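Local atomic coordinates of occlusion-derived virus envelope protein E66 (Autographa californica nucleopolyhedrovirus, PDB entry 3VSN), a protein that cleaves non-sulfated chondroitin as a polysaccharide lyase of the viral envelope and is essential for oral infection of the insect host. Residues T610-S615 with N641-N646; S634-Y639 with L652-E657. All blocks are in the same frame, centred on the assembly; numbering follows the deposited sequence.

Contact 1: residues T610-S615 with N641-N646; sequences TTIPFS and NGFKLN. With GOL (glycerol), chain B.
Phe614 lays one face of its ring on the backbone of Gly642, a CH-pi contact in which Gly642 CA stands 3.7 Å from the ring centroid, almost exactly on the normal. With CG anti to its own carbonyl carbon (chi1 -69°), the ring is carried back over the neighbouring strand and also drives its edge toward the face of Phe643, an offset edge-to-face pair with planes at 81°; Phe614 CE1 comes within 3.5 Å of Phe643 CE2. Ile612 adds its CG2 branch at the edge of the Phe643 ring. Ile612 and Phe643 lie on the buried face of a small antiparallel sheet, with 611-613 an outer strand beside 642-645, and Phe614 and Ile617 pack on it from helix 614-623. Between these two strands, Ile612 and Phe643 are the hydrogen-bonded pair, each N donating to the other's O over 2.9 Å. Where the strand gives way to the helix, with Pro613 as N-cap, Phe614 N donates to a lone pair of Asn641 O in a nearly straight bond (171°). The other face is looser: Thr611 CG2 merely grazes Lys644 CB at 3.9 Å. Near it, Lys644 NZ and Thr610 OG1 make weak hydrogen bonds to O1 of a glycerol, probably from the crystallisation liquor, while at the helix end a water accepts from Ser615 N at 3.1 Å and donates to Asn641 O.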
loop_
_atom_site.group_PDB
_atom_site.type_symbol
_atom_site.label_atom_id
_atom_site.label_comp_id
_atom_site.label_asym_id
_atom_site.label_seq_id
_atom_site.Cartn_x
_atom_site.Cartn_y
_atom_site.Cartn_z
ATOM N N THR A 610 0.693 -17.069 -22.714
ATOM C CA THR A 610 0.583 -15.917 -23.611
ATOM C C THR A 610 -0.251 -16.265 -24.847
ATOM O O THR A 610 -0.461 -15.426 -25.723
ATOM C CB THR A 610 1.965 -15.380 -24.026
ATOM O OG1 THR A 610 2.716 -16.431 -24.642
ATOM C CG2 THR A 610 2.726 -14.864 -22.801
ATOM N N THR A 611 -0.719 -17.512 -24.902
ATOM C CA THR A 611 -1.685 -17.941 -25.911
ATOM C C THR A 611 -2.935 -18.505 -25.234
ATOM O O THR A 611 -2.850 -19.055 -24.132
ATOM C CB THR A 611 -1.097 -18.989 -26.880
ATOM O OG1 THR A 611 -0.673 -20.141 -26.142
ATOM C CG2 THR A 611 0.086 -18.415 -27.664
ATOM N N ILE A 612 -4.086 -18.336 -25.883
ATOM C CA ILE A 612 -5.369 -18.872 -25.408
ATOM C C ILE A 612 -6.045 -19.643 -26.547
ATOM O O ILE A 612 -6.212 -19.101 -27.641
ATOM C CB ILE A 612 -6.302 -17.755 -24.863
ATOM C CG1 ILE A 612 -7.593 -18.348 -24.273
ATOM C CG2 ILE A 612 -6.623 -16.712 -25.935
ATOM C CD1 ILE A 612 -8.446 -17.340 -23.522
ATOM N N PRO A 613 -6.417 -20.917 -26.305
ATOM C CA PRO A 613 -7.065 -21.703 -27.358
ATOM C C PRO A 613 -8.491 -21.240 -27.652
ATOM O O PRO A 613 -9.185 -20.761 -26.744
ATOM C CB PRO A 613 -7.088 -23.125 -26.774
ATOM C CG PRO A 613 -6.084 -23.121 -25.668
ATOM C CD PRO A 613 -6.153 -21.732 -25.107
ATOM N N PHE A 614 -8.916 -21.389 -28.910
ATOM C CA PHE A 614 -10.299 -21.104 -29.300
ATOM C C PHE A 614 -11.273 -21.863 -28.402
ATOM O O PHE A 614 -12.318 -21.328 -28.023
ATOM C CB PHE A 614 -10.582 -21.505 -30.758
ATOM C CG PHE A 614 -9.885 -20.658 -31.792
ATOM C CD1 PHE A 614 -10.048 -19.275 -31.824
ATOM C CD2 PHE A 614 -9.104 -21.257 -32.775
ATOM C CE1 PHE A 614 -9.410 -18.508 -32.793
ATOM C CE2 PHE A 614 -8.464 -20.494 -33.746
ATOM C CZ PHE A 614 -8.617 -19.117 -33.753
ATOM N N SER A 615 -10.920 -23.105 -28.066
ATOM C CA SER A 615 -11.808 -23.987 -27.296
ATOM C C SER A 615 -12.024 -23.525 -25.852
ATOM O O SER A 615 -13.094 -23.758 -25.278
ATOM C CB SER A 615 -11.309 -25.438 -27.330
ATOM O OG SER A 615 -10.031 -25.566 -26.729
ATOM N N ASN A 641 -4.003 -22.519 -32.874
ATOM C CA ASN A 641 -5.423 -22.792 -32.656
ATOM C C ASN A 641 -6.042 -21.872 -31.601
ATOM O O ASN A 641 -6.796 -22.318 -30.736
ATOM C CB ASN A 641 -5.628 -24.265 -32.277
ATOM C CG ASN A 641 -7.018 -24.772 -32.620
ATOM O OD1 ASN A 641 -7.671 -24.268 -33.534
ATOM N ND2 ASN A 641 -7.469 -25.790 -31.893
ATOM N N GLY A 642 -5.720 -20.584 -31.684
ATOM C CA GLY A 642 -6.225 -19.605 -30.730
ATOM C C GLY A 642 -5.643 -18.229 -30.973
ATOM O O GLY A 642 -5.413 -17.845 -32.121
ATOM N N PHE A 643 -5.405 -17.493 -29.890
ATOM C CA PHE A 643 -4.861 -16.139 -29.967
ATOM C C PHE A 643 -3.596 -16.007 -29.135
ATOM O O PHE A 643 -3.424 -16.702 -28.140
ATOM C CB PHE A 643 -5.877 -15.112 -29.465
ATOM C CG PHE A 643 -7.148 -15.076 -30.253
ATOM C CD1 PHE A 643 -7.274 -14.241 -31.360
ATOM C CD2 PHE A 643 -8.235 -15.860 -29.872
ATOM C CE1 PHE A 643 -8.456 -14.203 -32.084
ATOM C CE2 PHE A 643 -9.416 -15.823 -30.592
ATOM C CZ PHE A 643 -9.528 -14.993 -31.700
ATOM N N LYS A 644 -2.731 -15.088 -29.543
ATOM C CA LYS A 644 -1.503 -14.791 -28.827
ATOM C C LYS A 644 -1.511 -13.306 -28.493
ATOM O O LYS A 644 -1.926 -12.494 -29.311
ATOM C CB LYS A 644 -0.304 -15.142 -29.704
ATOM C CG LYS A 644 1.063 -14.864 -29.107
ATOM C CD LYS A 644 2.143 -15.379 -30.047
ATOM C CE LYS A 644 3.530 -14.914 -29.644
ATOM N NZ LYS A 644 3.974 -15.599 -28.399
ATOM N N LEU A 645 -1.050 -12.956 -27.294
ATOM C CA LEU A 645 -0.994 -11.557 -26.867
ATOM C C LEU A 645 -0.113 -10.712 -27.790
ATOM O O LEU A 645 0.970 -11.147 -28.182
ATOM C CB LEU A 645 -0.469 -11.458 -25.432
ATOM C CG LEU A 645 -1.341 -12.044 -24.314
ATOM C CD1 LEU A 645 -0.560 -12.079 -23.010
ATOM C CD2 LEU A 645 -2.642 -11.265 -24.146
ATOM N N ASN A 646 -0.586 -9.514 -28.135
ATOM C CA ASN A 646 0.218 -8.557 -28.903
ATOM C C ASN A 646 1.497 -8.187 -28.157
ATOM O O ASN A 646 2.556 -8.051 -28.760
ATOM C CB ASN A 646 -0.578 -7.283 -29.218
ATOM C CG ASN A 646 -1.659 -7.499 -30.265
ATOM O OD1 ASN A 646 -1.700 -8.528 -30.938
ATOM N ND2 ASN A 646 -2.542 -6.515 -30.410
HETATM C C1 GOL B . 5.657 -13.322 -26.363
HETATM O O1 GOL B . 5.142 -14.527 -25.696
HETATM C C2 GOL B . 4.624 -12.189 -26.172
HETATM O O2 GOL B . 3.291 -12.660 -26.480
HETATM C C3 GOL B . 4.986 -11.007 -27.073
HETATM O O3 GOL B . 5.440 -9.905 -26.270
HETATM O O HOH W 1 -8.722 -24.582 -29.625
#

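Contact 2: residues S634-Y639 with L652-E657; sequences SNCFVY and LQFIFE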
loop_
_atom_site.group_PDB
_atom_site.type_symbol
_atom_site.label_atom_id
_atom_site.label_comp_id
_atom_site.label_asym_id
_atom_site.label_seq_id
_atom_site.Cartn_x
_atom_site.Cartn_y
_atom_site.Cartn_z
ATOM N N SER A 634 -8.934 -7.771 -29.302
ATOM C CA SER A 634 -8.601 -6.358 -29.103
ATOM C C SER A 634 -7.103 -6.117 -28.886
ATOM O O SER A 634 -6.560 -5.121 -29.359
ATOM C CB SER A 634 -9.397 -5.769 -27.934
ATOM O OG SER A 634 -10.790 -5.814 -28.196
ATOM N N ASN A 635 -6.441 -7.022 -28.169
ATOM C CA ASN A 635 -5.025 -6.855 -27.843
ATOM C C ASN A 635 -4.227 -8.127 -28.127
ATOM O O ASN A 635 -3.157 -8.360 -27.557
ATOM C CB ASN A 635 -4.870 -6.423 -26.375
ATOM C CG ASN A 635 -5.163 -7.555 -25.395
ATOM O OD1 ASN A 635 -5.806 -8.551 -25.746
ATOM N ND2 ASN A 635 -4.679 -7.411 -24.164
ATOM N N CYS A 636 -4.765 -8.954 -29.014
ATOM C CA CYS A 636 -4.147 -10.226 -29.340
ATOM C C CYS A 636 -4.427 -10.563 -30.800
ATOM O O CYS A 636 -5.178 -9.851 -31.464
ATOM C CB CYS A 636 -4.628 -11.330 -28.382
ATOM S SG CYS A 636 -6.424 -11.477 -28.191
ATOM N N PHE A 637 -3.816 -11.633 -31.303
ATOM C CA PHE A 637 -3.941 -11.985 -32.719
ATOM C C PHE A 637 -3.989 -13.495 -32.912
ATOM O O PHE A 637 -3.417 -14.242 -32.111
ATOM C CB PHE A 637 -2.797 -11.361 -33.537
ATOM C CG PHE A 637 -1.430 -11.917 -33.214
ATOM C CD1 PHE A 637 -0.723 -11.467 -32.104
ATOM C CD2 PHE A 637 -0.843 -12.881 -34.032
ATOM C CE1 PHE A 637 0.535 -11.976 -31.806
ATOM C CE2 PHE A 637 0.417 -13.393 -33.741
ATOM C CZ PHE A 637 1.107 -12.937 -32.627
ATOM N N VAL A 638 -4.670 -13.930 -33.973
ATOM C CA VAL A 638 -4.802 -15.351 -34.298
ATOM C C VAL A 638 -3.426 -15.983 -34.474
ATOM O O VAL A 638 -2.610 -15.518 -35.275
ATOM C CB VAL A 638 -5.673 -15.589 -35.555
ATOM C CG1 VAL A 638 -5.656 -17.059 -35.958
ATOM C CG2 VAL A 638 -7.105 -15.133 -35.318
ATOM N N TYR A 639 -3.182 -17.039 -33.706
ATOM C CA TYR A 639 -1.890 -17.705 -33.661
ATOM C C TYR A 639 -2.144 -19.158 -33.291
ATOM O O TYR A 639 -2.691 -19.435 -32.227
ATOM C CB TYR A 639 -1.017 -17.037 -32.598
ATOM C CG TYR A 639 0.364 -17.626 -32.438
ATOM C CD1 TYR A 639 0.614 -18.628 -31.495
ATOM C CD2 TYR A 639 1.427 -17.170 -33.221
ATOM C CE1 TYR A 639 1.884 -19.166 -31.343
ATOM C CE2 TYR A 639 2.700 -17.703 -33.076
ATOM C CZ TYR A 639 2.920 -18.697 -32.138
ATOM O OH TYR A 639 4.180 -19.223 -31.998
ATOM N N LEU A 652 -1.000 -9.519 -18.923
ATOM C CA LEU A 652 -1.201 -10.904 -19.375
ATOM C C LEU A 652 -2.655 -11.267 -19.680
ATOM O O LEU A 652 -2.996 -12.448 -19.810
ATOM C CB LEU A 652 -0.619 -11.885 -18.350
ATOM C CG LEU A 652 0.907 -11.912 -18.213
ATOM C CD1 LEU A 652 1.320 -12.661 -16.953
ATOM C CD2 LEU A 652 1.551 -12.531 -19.446
ATOM N N GLN A 653 -3.505 -10.253 -19.817
ATOM C CA GLN A 653 -4.923 -10.479 -20.077
ATOM C C GLN A 653 -5.254 -10.410 -21.562
ATOM O O GLN A 653 -4.851 -9.475 -22.255
ATOM C CB GLN A 653 -5.783 -9.484 -19.296
ATOM C CG GLN A 653 -5.703 -9.657 -17.786
ATOM C CD GLN A 653 -6.474 -8.595 -17.024
ATOM O OE1 GLN A 653 -7.548 -8.161 -17.448
ATOM N NE2 GLN A 653 -5.929 -8.177 -15.883
ATOM N N PHE A 654 -5.987 -11.412 -22.039
ATOM C CA PHE A 654 -6.512 -11.420 -23.398
ATOM C C PHE A 654 -7.818 -10.637 -23.399
ATOM O O PHE A 654 -8.746 -10.977 -22.666
ATOM C CB PHE A 654 -6.780 -12.857 -23.868
ATOM C CG PHE A 654 -5.571 -13.748 -23.825
ATOM C CD1 PHE A 654 -5.211 -14.401 -22.649
ATOM C CD2 PHE A 654 -4.798 -13.942 -24.964
ATOM C CE1 PHE A 654 -4.091 -15.217 -22.606
ATOM C CE2 PHE A 654 -3.682 -14.762 -24.930
ATOM C CZ PHE A 654 -3.328 -15.400 -23.752
ATOM N N ILE A 655 -7.885 -9.595 -24.222
ATOM C CA ILE A 655 -9.072 -8.748 -24.286
ATOM C C ILE A 655 -9.767 -8.906 -25.637
ATOM O O ILE A 655 -9.128 -8.822 -26.693
ATOM C CB ILE A 655 -8.733 -7.266 -24.000
ATOM C CG1 ILE A 655 -8.063 -7.132 -22.621
ATOM C CG2 ILE A 655 -9.989 -6.399 -24.066
ATOM C CD1 ILE A 655 -7.347 -5.813 -22.394
ATOM N N PHE A 656 -11.073 -9.164 -25.581
ATOM C CA PHE A 656 -11.892 -9.341 -26.769
ATOM C C PHE A 656 -13.083 -8.402 -26.731
ATOM O O PHE A 656 -13.565 -8.031 -25.655
ATOM C CB PHE A 656 -12.392 -10.787 -26.880
ATOM C CG PHE A 656 -11.289 -11.800 -26.955
ATOM C CD1 PHE A 656 -10.712 -12.126 -28.179
ATOM C CD2 PHE A 656 -10.818 -12.422 -25.802
ATOM C CE1 PHE A 656 -9.687 -13.056 -28.252
ATOM C CE2 PHE A 656 -9.793 -13.353 -25.870
ATOM C CZ PHE A 656 -9.222 -13.665 -27.097
ATOM N N GLU A 657 -13.540 -8.021 -27.918
ATOM C CA GLU A 657 -14.737 -7.217 -28.079
ATOM C C GLU A 657 -15.857 -8.136 -28.552
ATOM O O GLU A 657 -15.668 -8.923 -29.476
ATOM C CB GLU A 657 -14.481 -6.097 -29.092
ATOM C CG GLU A 657 -15.687 -5.223 -29.413
ATOM C CD GLU A 657 -15.393 -4.163 -30.467
ATOM O OE1 GLU A 657 -14.266 -4.118 -31.004
ATOM O OE2 GLU A 657 -16.300 -3.366 -30.771
HETATM O O HOH W 2 -11.620 -5.295 -30.763
#
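Strands 636-639 and 654-657 run nearly perpendicular, at 94° with axes 8.2 Å apart, and the chain just before the first meets the second where Ser634 N donates to Ile655 O over 2.8 Å. Asn635 then uses both ends of its amide on the backbone of 654-657 and the residue before it. Its ND2 donates to Gln653 O at 2.8 Å, in the amide plane and nearly straight (172°), and its OD1 accepts from Ile655 N at 2.8 Å, that donor standing above the carbonyl plane. Two bonds thus fix the rotation of the amide, and Ile655 CD1 packs 3.6 Å from Asn635 ND2. The chain passes here from one antiparallel sheet to another: 631-633 is an edge strand paired with 654-658, and after Ser634 and Asn635 the chain continues as 636-639, which pairs with 642-645. On the buried side Cys636 SG, set between backbone N and carbonyl carbon (chi1 51°), reaches Phe656 CE1 at 3.6 Å in an oblique sulfur-aromatic contact, and Cys636 CB approaches the edge of the Phe654 ring. Toward solvent, a water 2.7 Å from Ser634 OG donates a hydrogen bond to Glu657 OE1.

Overall arrangement
Contacts 1 and 2 share the small three-stranded sheet through neighbouring strands 642-645 and 636-639, and their centres lie about 7 Å apart; Lys644 N to Phe637 O and Asn646 N to Asn635 O are probable hydrogen bonds between them. Contact 1 is pairing within that sheet, so regular backbone bonds dominate, whereas contact 2 joins it to the larger sheet, where the strands are steeply crossed and a side-chain amide supplies two of the three hydrogen bonds. Both are partly buried, with a shared apolar core rich in phenylalanine: Phe643 stacks edge-to-face on Phe656, and Phe654 touches Ile612 and Leu645. Their outer parts turn polar. Both lie away from the catalytic residues.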